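Side-chain contacts in putative uncharacterized protein (Streptococcus suis, PDB 4XZ7), which is a transglutaminase with antiphagocytic properties that is regarded as a virulence factor and probably cross-links proteins through glutamine and lysine side chains: residues Asn12-Leu17 / His123-Ile128; Glu20-Lys25 / Phe65-Gly70; Lys71-Ile76 / Pro80-Met85; Val90-His93 / Asp97-Asn100; Asn148-Lys151 / Met156-Tyr159. All blocks are in the same frame, centred on the assembly; numbering follows the deposited sequence.

All five contacts lie in the N-terminal part of the chain, their centres 34 to 39 Å from the chain's centre and apart from the transglutaminase-like region that follows in sequence. Contacts 2 and 3, with centres about 10 Å apart, belong to one mixed sheet: strands 63-68 and 79-86 are neighbours in it. Contacts 4 and 5, about 15 Å apart, belong to a second, around strands 121-124 and 157-167. Contact 1 joins strand 14-17 of the first sheet to the end of strand 121-124 in the second, spanning contacts 2, 3 and 4 along the chain, while contact 5 follows it. The two sheets thus form one body distinct from the probable enzymatic part.

Contact 1 (Asn12-Leu17 / His123-Ile128); sequences NKIEVL and HALFKI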
# COMPACT_ATOMS: atom_id res chain seq x y z
N ASN B 12 21.65 29.71 25.94
CA ASN B 12 20.56 29.87 24.96
C ASN B 12 19.26 29.10 25.29
O ASN B 12 19.28 27.90 25.58
CB ASN B 12 21.04 29.44 23.57
CG ASN B 12 22.19 30.29 23.07
OD1 ASN B 12 22.12 31.52 23.06
ND2 ASN B 12 23.27 29.64 22.65
N LYS B 13 18.13 29.81 25.23
CA LYS B 13 16.82 29.20 25.47
C LYS B 13 16.05 28.97 24.16
O LYS B 13 16.16 29.74 23.21
CB LYS B 13 15.99 30.07 26.42
N ILE B 14 15.27 27.90 24.12
CA ILE B 14 14.41 27.59 22.99
C ILE B 14 13.00 27.24 23.44
O ILE B 14 12.78 26.24 24.12
CB ILE B 14 14.96 26.42 22.17
CG1 ILE B 14 16.31 26.78 21.55
CG2 ILE B 14 13.96 26.01 21.10
CD1 ILE B 14 16.80 25.78 20.54
N GLU B 15 12.03 28.08 23.07
CA GLU B 15 10.63 27.78 23.32
C GLU B 15 10.05 27.08 22.12
O GLU B 15 10.39 27.40 20.97
CB GLU B 15 9.82 29.05 23.60
CG GLU B 15 10.28 29.87 24.77
CD GLU B 15 9.55 31.20 24.85
OE1 GLU B 15 8.31 31.19 25.07
OE2 GLU B 15 10.20 32.25 24.67
N VAL B 16 9.16 26.13 22.39
CA VAL B 16 8.46 25.41 21.35
C VAL B 16 6.98 25.75 21.47
O VAL B 16 6.33 25.40 22.45
CB VAL B 16 8.69 23.90 21.48
CG1 VAL B 16 7.95 23.14 20.41
CG2 VAL B 16 10.18 23.61 21.41
N LEU B 17 6.45 26.47 20.48
CA LEU B 17 5.06 26.95 20.53
C LEU B 17 4.25 26.40 19.36
O LEU B 17 4.81 25.95 18.38
CB LEU B 17 5.01 28.48 20.51
CG LEU B 17 5.89 29.29 21.45
CD1 LEU B 17 5.62 30.76 21.23
CD2 LEU B 17 5.62 28.92 22.89
N HIS B 123 17.26 17.07 18.42
CA HIS B 123 18.04 18.26 18.09
C HIS B 123 18.76 18.80 19.32
O HIS B 123 18.34 18.56 20.45
CB HIS B 123 17.16 19.36 17.50
CG HIS B 123 16.11 18.87 16.55
ND1 HIS B 123 16.34 18.71 15.20
CD2 HIS B 123 14.82 18.52 16.76
CE1 HIS B 123 15.23 18.27 14.62
NE2 HIS B 123 14.30 18.14 15.55
N ALA B 124 19.83 19.55 19.11
CA ALA B 124 20.57 20.07 20.24
C ALA B 124 21.43 21.24 19.82
O ALA B 124 21.85 21.32 18.66
CB ALA B 124 21.43 18.97 20.87
N LEU B 125 21.67 22.17 20.75
CA LEU B 125 22.53 23.32 20.47
C LEU B 125 24.01 22.97 20.59
O LEU B 125 24.88 23.81 20.33
CB LEU B 125 22.18 24.47 21.41
CG LEU B 125 20.80 25.07 21.16
CD1 LEU B 125 20.46 26.06 22.26
CD2 LEU B 125 20.70 25.72 19.79
N PHE B 126 24.29 21.74 21.00
CA PHE B 126 25.66 21.23 20.99
C PHE B 126 25.73 20.15 19.92
O PHE B 126 24.71 19.62 19.50
CB PHE B 126 26.07 20.70 22.36
CG PHE B 126 25.10 19.71 22.94
CD1 PHE B 126 25.21 18.36 22.65
CD2 PHE B 126 24.08 20.13 23.76
CE1 PHE B 126 24.31 17.45 23.18
CE2 PHE B 126 23.18 19.23 24.29
CZ PHE B 126 23.29 17.89 23.99
N LYS B 127 26.94 19.82 19.50
CA LYS B 127 27.13 18.93 18.37
C LYS B 127 26.68 17.53 18.69
O LYS B 127 27.15 16.90 19.64
CB LYS B 127 28.58 18.91 17.93
CG LYS B 127 28.83 17.97 16.76
CD LYS B 127 30.19 18.25 16.13
CE LYS B 127 30.43 17.29 14.97
NZ LYS B 127 31.78 17.49 14.39
N ILE B 128 25.74 17.04 17.89
CA ILE B 128 25.31 15.66 17.98
C ILE B 128 25.25 15.13 16.56
O ILE B 128 24.86 15.85 15.63
CB ILE B 128 23.94 15.51 18.66
CG1 ILE B 128 22.89 16.37 17.95
CG2 ILE B 128 24.05 15.90 20.12
CD1 ILE B 128 21.43 16.06 18.31
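Leu125 gives up the most surface here, and its two methyl branches divide the work. CD1 comes up to the CB of Asn12, with 3.7 Å between Leu125 CD1 and Asn12 CB, and lies 4.0 Å from the Asn12 carbonyl oxygen O. CD2 meets Ile14, where Ile14 CD1 and Leu125 CD2 are 4.0 Å apart. The same Ile14 CD1 is 4.1 Å from Leu125 CD1, which places this methyl in the fork of the leucine. Ile14 and Leu125 reach toward each other tip to tip, and the isoleucine owes its reach to an extended chain: CD1 stands anti to CA across the CB-CG1 bond (chi2 -170°).

The backbones stay well separated, with 8.2 Å between the CA atoms of Asn12 and Leu125, and the contact is one of van der Waals packing, with no polar bond between the segments. The polar end of Asn12 is used elsewhere. Its OD1 is hydrogen-bonded to Asn69 ND2, so the amide is held against the turn after strand 63-68 while CB is left to receive the leucine. Met156 touches both Asn12 and Leu125, and Leu125 also lies on Ile158, so residues 156-159 complete the apolar surroundings.

Strand 14-17 pairs with strand 63-68 in one mixed sheet; Leu125 follows directly on strand 121-124, which belongs to the other. Just 130 Å² is buried between the two segments, at the surface of the molecule. The contact is an edge meeting of the two N-terminal sheets, made by Ile14 of strand 14-17 and by Asn12 and Leu125 just beyond the strand ends.

Contact 2 (Glu20-Lys25 / Phe65-Gly70); sequences EAFSKK and FLVING
Phe22 and Phe65 meet where helix 20-25 passes over strand 65-68, their short axes 9.2 Å apart at closest and inclined at 44°. This is helix-on-sheet packing: helix 19-29 lies against a mixed beta-sheet and turns Phe22 into the interface. The nearest CA atoms, those of Phe22 and Phe65, are 6.7 Å apart, leaving room for side chains between the backbones.

Phe22 carries most of the contact. Its CG is anti to the backbone N (chi1 -171°), which sends the ring off the helix toward the strand. There it forms an offset stack with the Phe65 ring, centroids 4.8 Å apart and planes 19° from parallel. Because the rings are displaced, Phe65 CB also comes over the Phe22 face, toward its rim: in this CH-pi contact Phe65 CB is 3.7 Å from the centroid of the Phe22 ring. Val67 closes in at the edge of the same ring through CG2, the branch beside its backbone N.

Ile82 of the neighbouring strand 79-86 touches both phenylalanines, and Trp19, at the start of the helix, meets the Phe65 ring. All four residues touching across the two segments are buried, so this is true interior. Where strand backbone comes close, Phe22 CE1 lies 3.6 Å from the carbonyl oxygen of Leu66.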
# COMPACT_ATOMS: atom_id res chain seq x y z
N GLU B 20 -0.93 29.09 17.23
CA GLU B 20 -1.72 30.12 17.91
C GLU B 20 -0.83 31.09 18.71
O GLU B 20 -0.83 32.33 18.48
CB GLU B 20 -2.76 29.44 18.81
CG GLU B 20 -3.72 30.35 19.55
CD GLU B 20 -4.71 29.57 20.41
OE1 GLU B 20 -5.40 30.19 21.25
OE2 GLU B 20 -4.81 28.33 20.24
N ALA B 21 -0.07 30.51 19.63
CA ALA B 21 0.87 31.26 20.45
C ALA B 21 1.94 31.97 19.60
O ALA B 21 2.22 33.19 19.76
CB ALA B 21 1.53 30.33 21.47
N PHE B 22 2.52 31.22 18.68
CA PHE B 22 3.57 31.77 17.82
C PHE B 22 3.05 32.97 17.04
O PHE B 22 3.70 34.01 16.99
CB PHE B 22 4.11 30.73 16.84
CG PHE B 22 5.33 31.19 16.10
CD1 PHE B 22 6.58 31.18 16.72
CD2 PHE B 22 5.24 31.66 14.79
CE1 PHE B 22 7.72 31.60 16.03
CE2 PHE B 22 6.38 32.09 14.10
CZ PHE B 22 7.62 32.06 14.73
N SER B 23 1.87 32.80 16.44
CA SER B 23 1.20 33.87 15.70
C SER B 23 1.06 35.12 16.55
O SER B 23 1.34 36.22 16.07
CB SER B 23 -0.18 33.41 15.22
OG SER B 23 -0.68 34.26 14.21
N LYS B 24 0.65 34.95 17.81
CA LYS B 24 0.63 36.10 18.73
C LYS B 24 1.98 36.82 18.77
O LYS B 24 2.07 38.06 18.60
CB LYS B 24 0.24 35.69 20.15
CG LYS B 24 -1.16 35.11 20.30
CD LYS B 24 -1.71 35.37 21.70
CE LYS B 24 -2.75 34.34 22.10
NZ LYS B 24 -2.12 33.01 22.30
N LYS B 25 3.03 36.05 19.01
CA LYS B 25 4.36 36.66 19.10
C LYS B 25 4.79 37.31 17.77
O LYS B 25 5.49 38.33 17.74
CB LYS B 25 5.39 35.61 19.53
CG LYS B 25 5.17 35.04 20.93
CD LYS B 25 6.44 35.15 21.75
CE LYS B 25 6.29 34.47 23.10
NZ LYS B 25 7.61 34.34 23.78
N PHE B 65 6.69 25.59 16.32
CA PHE B 65 7.48 26.73 15.91
C PHE B 65 8.48 26.99 17.02
O PHE B 65 8.16 26.77 18.18
CB PHE B 65 6.59 27.95 15.66
CG PHE B 65 5.63 27.76 14.52
CD1 PHE B 65 4.43 27.09 14.71
CD2 PHE B 65 5.94 28.23 13.25
CE1 PHE B 65 3.55 26.89 13.66
CE2 PHE B 65 5.07 28.03 12.19
CZ PHE B 65 3.88 27.36 12.39
N LEU B 66 9.68 27.45 16.66
CA LEU B 66 10.69 27.74 17.66
C LEU B 66 10.84 29.22 17.90
O LEU B 66 10.86 30.02 16.96
CB LEU B 66 12.05 27.17 17.25
CG LEU B 66 12.12 25.66 17.06
CD1 LEU B 66 13.57 25.25 16.98
CD2 LEU B 66 11.42 24.96 18.21
N VAL B 67 10.96 29.60 19.17
CA VAL B 67 11.37 30.95 19.51
C VAL B 67 12.70 30.83 20.23
O VAL B 67 12.82 30.11 21.21
CB VAL B 67 10.33 31.68 20.39
CG1 VAL B 67 10.78 33.10 20.68
CG2 VAL B 67 8.97 31.69 19.71
N ILE B 68 13.72 31.52 19.74
CA ILE B 68 15.06 31.36 20.30
C ILE B 68 15.58 32.66 20.90
O ILE B 68 15.76 33.65 20.18
CB ILE B 68 16.04 30.84 19.23
CG1 ILE B 68 15.52 29.51 18.69
CG2 ILE B 68 17.44 30.67 19.82
CD1 ILE B 68 16.35 28.92 17.63
N ASN B 69 15.81 32.64 22.21
CA ASN B 69 16.24 33.83 22.94
C ASN B 69 15.29 35.00 22.70
O ASN B 69 15.71 36.15 22.52
CB ASN B 69 17.68 34.23 22.56
CG ASN B 69 18.71 33.19 22.98
OD1 ASN B 69 18.40 32.22 23.66
ND2 ASN B 69 19.96 33.41 22.58
N GLY B 70 13.99 34.69 22.70
CA GLY B 70 12.97 35.71 22.54
C GLY B 70 12.68 36.08 21.09
O GLY B 70 11.78 36.88 20.83

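Contact 3 (Lys71-Ile76 / Pro80-Met85); sequences KVTQNI and PHILVM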
# COMPACT_ATOMS: atom_id res chain seq x y z
N LYS B 71 13.42 35.52 20.15
CA LYS B 71 13.25 35.90 18.75
C LYS B 71 12.39 34.93 17.95
O LYS B 71 12.63 33.73 17.94
CB LYS B 71 14.61 36.06 18.08
CG LYS B 71 15.47 37.13 18.72
CD LYS B 71 16.60 37.53 17.78
CE LYS B 71 17.16 36.32 17.04
NZ LYS B 71 18.07 36.73 15.93
N VAL B 72 11.42 35.48 17.23
CA VAL B 72 10.52 34.68 16.42
C VAL B 72 11.11 34.36 15.04
O VAL B 72 10.66 33.44 14.36
CB VAL B 72 9.14 35.38 16.26
CG1 VAL B 72 8.41 35.42 17.60
CG2 VAL B 72 9.31 36.77 15.70
N THR B 73 12.11 35.13 14.62
CA THR B 73 12.78 34.86 13.35
C THR B 73 14.29 34.98 13.45
O THR B 73 14.82 35.63 14.36
CB THR B 73 12.31 35.82 12.23
OG1 THR B 73 12.60 37.18 12.58
CG2 THR B 73 10.82 35.65 11.96
N GLN B 74 14.97 34.36 12.50
CA GLN B 74 16.41 34.43 12.29
C GLN B 74 16.71 35.24 11.02
O GLN B 74 16.15 34.96 9.96
CB GLN B 74 17.01 33.02 12.18
CG GLN B 74 16.71 32.13 13.39
CD GLN B 74 17.41 32.65 14.66
OE1 GLN B 74 18.59 32.99 14.64
NE2 GLN B 74 16.65 32.71 15.77
N ASN B 75 17.59 36.22 11.13
CA ASN B 75 17.90 37.07 10.01
C ASN B 75 18.91 36.31 9.16
O ASN B 75 20.04 36.13 9.57
CB ASN B 75 18.45 38.43 10.49
CG ASN B 75 18.80 39.38 9.34
OD1 ASN B 75 18.10 39.45 8.34
ND2 ASN B 75 19.91 40.11 9.50
N ILE B 76 18.49 35.81 8.01
CA ILE B 76 19.44 35.09 7.19
C ILE B 76 19.43 35.70 5.79
O ILE B 76 18.38 35.76 5.15
CB ILE B 76 19.15 33.59 7.15
CG1 ILE B 76 19.23 33.00 8.57
CG2 ILE B 76 20.14 32.88 6.24
CD1 ILE B 76 18.96 31.51 8.62
N PRO B 80 13.79 37.34 7.02
CA PRO B 80 13.39 36.64 8.25
C PRO B 80 13.04 35.17 7.97
O PRO B 80 12.28 34.83 7.05
CB PRO B 80 12.17 37.43 8.75
CG PRO B 80 11.78 38.38 7.63
CD PRO B 80 12.95 38.52 6.72
N HIS B 81 13.65 34.31 8.78
CA HIS B 81 13.43 32.88 8.69
C HIS B 81 12.74 32.38 9.95
O HIS B 81 13.18 32.66 11.06
CB HIS B 81 14.75 32.14 8.48
CG HIS B 81 15.32 32.25 7.10
ND1 HIS B 81 15.65 33.46 6.53
CD2 HIS B 81 15.63 31.31 6.18
CE1 HIS B 81 16.13 33.26 5.31
NE2 HIS B 81 16.13 31.96 5.08
N ILE B 82 11.66 31.63 9.77
CA ILE B 82 11.00 30.96 10.88
C ILE B 82 11.50 29.53 10.97
O ILE B 82 11.64 28.86 9.96
CB ILE B 82 9.47 31.00 10.71
CG1 ILE B 82 9.00 32.45 10.78
CG2 ILE B 82 8.80 30.11 11.77
CD1 ILE B 82 7.57 32.68 10.35
N LEU B 83 11.83 29.08 12.18
CA LEU B 83 12.28 27.71 12.40
C LEU B 83 11.15 26.85 12.91
O LEU B 83 10.51 27.21 13.90
CB LEU B 83 13.43 27.66 13.41
CG LEU B 83 14.89 27.89 13.00
CD1 LEU B 83 15.02 28.81 11.84
CD2 LEU B 83 15.62 28.47 14.20
N VAL B 84 10.91 25.71 12.27
CA VAL B 84 9.91 24.78 12.76
C VAL B 84 10.49 23.38 12.87
O VAL B 84 11.57 23.11 12.36
CB VAL B 84 8.69 24.72 11.82
CG1 VAL B 84 8.09 26.08 11.67
CG2 VAL B 84 9.12 24.17 10.45
N MET B 85 9.77 22.47 13.53
CA MET B 85 10.20 21.08 13.56
C MET B 85 8.99 20.17 13.72
O MET B 85 7.96 20.62 14.23
CB MET B 85 11.21 20.84 14.68
CG MET B 85 10.62 20.87 16.06
SD MET B 85 11.80 20.54 17.39
CE MET B 85 10.66 20.62 18.76
O HOH W 1 11.67 30.78 14.39
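Gln74 and His81 are tied by a pair of backbone hydrogen bonds. Gln74 N gives its hydrogen to His81 O at 2.9 Å, nearly straight at 166° and in the carbonyl plane on a lone pair. The return bond, from His81 N to Gln74 O, is 2.8 Å long but more bent, 146° at the hydrogen, with the donor tilted off the carbonyl plane. His81 O also takes a CA-H contact from Thr73 CA at 3.2 Å. Beyond this the backbones diverge, and a water bridges them, donating to Val72 O and accepting from Leu83 N.

The two strands form a beta hairpin within the mixed sheet, in which strand 79-86 also pairs with strands 36-40 and 63-68. Gln74 with His81 is an antiparallel hydrogen-bonded pair, Asn75 with Pro80 a non-hydrogen-bonded one.

On the face that carries Gln74 and His81, Ile76 lies over one face of the imidazole in a CH-pi contact, its CB 3.7 Å from the His81 ring centroid and 22° off the normal. A hydrogen bond from ND1 to Phe79 O, two residues back on the same strand, helps to set the ring's rotation.

Apolar contacts flank the pairing. Gln74 bends at its second torsion, and its CG meets Leu83 CD2 at 3.9 Å, while OE1 goes on to the backbone N of Asn154. Thr73 lies alongside Pro80, with Thr73 CB 3.8 Å from Pro80 CB, and Thr73 CG2 reaches Ile82 CG1 at 3.9 Å.

Contact 4 (Val90-His93 / Asp97-Asn100); sequences VIAH and DYHN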
# COMPACT_ATOMS: atom_id res chain seq x y z
N VAL B 90 12.21 15.76 19.51
CA VAL B 90 12.60 16.28 20.81
C VAL B 90 13.87 17.13 20.75
O VAL B 90 14.76 16.95 19.90
CB VAL B 90 12.76 15.15 21.86
CG1 VAL B 90 11.86 13.95 21.50
CG2 VAL B 90 14.20 14.75 22.02
N ILE B 91 13.94 18.10 21.65
CA ILE B 91 15.12 18.92 21.79
C ILE B 91 15.85 18.57 23.09
O ILE B 91 15.28 18.72 24.16
CB ILE B 91 14.77 20.40 21.79
CG1 ILE B 91 14.19 20.80 20.43
CG2 ILE B 91 16.02 21.23 22.17
CD1 ILE B 91 13.88 22.26 20.30
N ALA B 92 17.09 18.10 22.98
CA ALA B 92 17.86 17.75 24.17
C ALA B 92 18.29 19.02 24.89
O ALA B 92 18.83 19.94 24.29
CB ALA B 92 19.07 16.92 23.81
N HIS B 93 18.05 19.04 26.20
CA HIS B 93 18.30 20.23 26.99
C HIS B 93 19.78 20.40 27.26
O HIS B 93 20.31 21.50 27.16
CB HIS B 93 17.52 20.16 28.30
CG HIS B 93 16.05 19.94 28.10
ND1 HIS B 93 15.37 20.45 27.00
CD2 HIS B 93 15.13 19.27 28.83
CE1 HIS B 93 14.10 20.10 27.08
NE2 HIS B 93 13.93 19.38 28.18
N ASP B 97 20.93 14.71 29.13
CA ASP B 97 19.62 14.42 28.57
C ASP B 97 19.76 13.70 27.22
O ASP B 97 19.07 12.71 26.95
CB ASP B 97 18.82 15.71 28.42
CG ASP B 97 17.41 15.49 27.90
OD1 ASP B 97 16.78 14.47 28.26
OD2 ASP B 97 16.92 16.35 27.14
N TYR B 98 20.64 14.21 26.38
CA TYR B 98 20.82 13.63 25.06
C TYR B 98 21.26 12.18 25.18
O TYR B 98 20.73 11.30 24.50
CB TYR B 98 21.85 14.42 24.25
CG TYR B 98 22.31 13.72 22.99
CD1 TYR B 98 21.52 13.69 21.86
CD2 TYR B 98 23.55 13.08 22.94
CE1 TYR B 98 21.95 13.05 20.70
CE2 TYR B 98 23.98 12.44 21.81
CZ TYR B 98 23.18 12.42 20.69
OH TYR B 98 23.61 11.78 19.56
N HIS B 99 22.19 11.92 26.10
CA HIS B 99 22.73 10.57 26.21
C HIS B 99 21.71 9.64 26.86
O HIS B 99 21.62 8.47 26.50
CB HIS B 99 24.06 10.59 26.95
CG HIS B 99 25.15 11.25 26.16
ND1 HIS B 99 25.60 12.53 26.42
CD2 HIS B 99 25.85 10.83 25.07
CE1 HIS B 99 26.54 12.86 25.55
NE2 HIS B 99 26.71 11.84 24.72
N ASN B 100 20.90 10.16 27.77
CA ASN B 100 19.76 9.39 28.24
C ASN B 100 18.90 8.95 27.05
O ASN B 100 18.48 7.80 26.96
CB ASN B 100 18.92 10.19 29.22
CG ASN B 100 19.66 10.48 30.51
OD1 ASN B 100 20.56 9.73 30.91
ND2 ASN B 100 19.27 11.56 31.18
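Asp97 lays one carboxylate oxygen over the imidazole of His93: OD2 sits 3.7 Å above the ring plane, displaced toward the rim, and the carboxylate and ring planes are 27° apart. What holds it there is the backbone. His93 N donates to Asp97 OD2, the two atoms 3.1 Å apart and the bond nearly straight at 167°, and the oxygen uses its anti lone pair, the one directed away from OD1. The aspartate gets this far because CG stands opposite the backbone N across the CA-CB bond (chi1 -178°), which throws the carboxylate off the helix toward the preceding loop. Asp97 OD2 is also 3.4 Å from Ala92 CA, packed closely against the chain it binds.

The imidazole NE2 of His93 lies 4.4 Å from Asp97 OD2, not in contact, yet near enough that a negative carboxylate would probably favour a protonated ring. The N-terminal end of the helix, toward which the first backbone N-H groups point, would in turn tend to stabilise that negative charge.

Beside this polar pair is a small apolar one. Ala92 CB meets Tyr98 CB at 3.8 Å, and the methyl lies at the edge of the tyrosine ring, near its plane. The ring itself leads away to the second sheet, where Tyr98 OH is hydrogen-bonded to His161 NE2.

Asp97 is held at both ends, its backbone N by Asn94 OD1 and its OD2 by His93 N. The site is the loop from strand 90-91 into helix 95-101, closed at the helix N-terminus by a side-chain-to-backbone bond that reaches back to the residue before Asn94.

Contact 5 (Asn148-Lys151 / Met156-Tyr159); sequences NSLK and MTIY
Leu150 takes the crowded position, with CG between its backbone N and carbonyl carbon (chi1 57°), and Tyr159 has CG beside its backbone N. With these torsions the two side chains lie alongside each other, pointing the same way. Leu150 CD2 touches Tyr159 CE1 at 3.6 Å, and the leucine CB lies 3.9 Å from Tyr159 CD1. Thr157, two residues earlier on the same strand, places its CG2 methyl over one face of the tyrosine ring, toward its rim and 3.4 Å above the plane.

Lys151 and Ile158 form the adjacent hydrogen-bonded pair of this antiparallel hairpin. Lys151 N donates to Ile158 O at 2.9 Å, in the carbonyl plane, and Ile158 N returns a 2.9 Å bond to Lys151 O, straight to 171°. Ile158 O also receives the CA-H of Leu150, with Leu150 CA at 3.1 Å. On this face Ile158 packs inward on Ile68 and Leu125, while the Lys151 chain leads away to bond Phe43 O through NZ.

Within these segments the backbone bonds of Lys151 and Ile158 join the strands, while Leu150 and Tyr159 add an apolar contact on the more exposed face.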
# COMPACT_ATOMS: atom_id res chain seq x y z
N ASN B 148 22.17 13.00 9.57
CA ASN B 148 22.75 14.11 10.31
C ASN B 148 22.53 15.41 9.57
O ASN B 148 22.67 15.45 8.36
CB ASN B 148 24.25 13.91 10.51
CG ASN B 148 24.57 12.65 11.30
OD1 ASN B 148 23.81 12.26 12.21
ND2 ASN B 148 25.69 12.01 10.96
N SER B 149 22.20 16.48 10.27
CA SER B 149 22.23 17.78 9.60
C SER B 149 22.30 18.89 10.61
O SER B 149 22.09 18.66 11.80
CB SER B 149 21.01 17.99 8.70
OG SER B 149 19.84 17.97 9.47
N LEU B 150 22.57 20.10 10.15
CA LEU B 150 22.68 21.22 11.06
C LEU B 150 22.18 22.48 10.36
O LEU B 150 22.09 22.52 9.13
CB LEU B 150 24.14 21.38 11.56
CG LEU B 150 25.29 21.56 10.54
CD1 LEU B 150 25.38 22.98 9.98
CD2 LEU B 150 26.63 21.21 11.16
N LYS B 151 21.83 23.48 11.14
CA LYS B 151 21.59 24.81 10.61
C LYS B 151 22.37 25.79 11.44
O LYS B 151 22.24 25.80 12.68
CB LYS B 151 20.11 25.20 10.64
CG LYS B 151 19.16 24.22 9.97
CD LYS B 151 19.07 24.51 8.52
CE LYS B 151 17.97 23.66 7.87
NZ LYS B 151 18.35 23.44 6.43
N MET B 156 24.33 30.90 16.88
CA MET B 156 24.41 29.52 17.34
C MET B 156 24.14 28.53 16.20
O MET B 156 23.75 28.92 15.11
CB MET B 156 23.42 29.30 18.49
CG MET B 156 21.98 29.25 18.05
SD MET B 156 20.85 29.56 19.43
CE MET B 156 21.12 31.31 19.69
N THR B 157 24.36 27.24 16.48
CA THR B 157 24.18 26.16 15.52
C THR B 157 23.28 25.09 16.11
O THR B 157 23.47 24.69 17.26
CB THR B 157 25.53 25.54 15.13
OG1 THR B 157 26.39 26.56 14.62
CG2 THR B 157 25.35 24.46 14.08
N ILE B 158 22.29 24.64 15.34
CA ILE B 158 21.38 23.60 15.78
C ILE B 158 21.67 22.33 15.02
O ILE B 158 21.67 22.34 13.80
CB ILE B 158 19.90 23.99 15.56
CG1 ILE B 158 19.56 25.25 16.36
CG2 ILE B 158 18.99 22.86 16.00
CD1 ILE B 158 18.15 25.79 16.10
N TYR B 159 21.94 21.25 15.75
CA TYR B 159 22.31 19.96 15.16
C TYR B 159 21.16 19.00 15.30
O TYR B 159 20.43 19.06 16.28
CB TYR B 159 23.55 19.37 15.85
CG TYR B 159 24.79 20.26 15.79
CD1 TYR B 159 25.75 20.07 14.81
CD2 TYR B 159 24.98 21.29 16.72
CE1 TYR B 159 26.86 20.86 14.75
CE2 TYR B 159 26.09 22.08 16.67
CZ TYR B 159 27.03 21.87 15.69
OH TYR B 159 28.14 22.68 15.63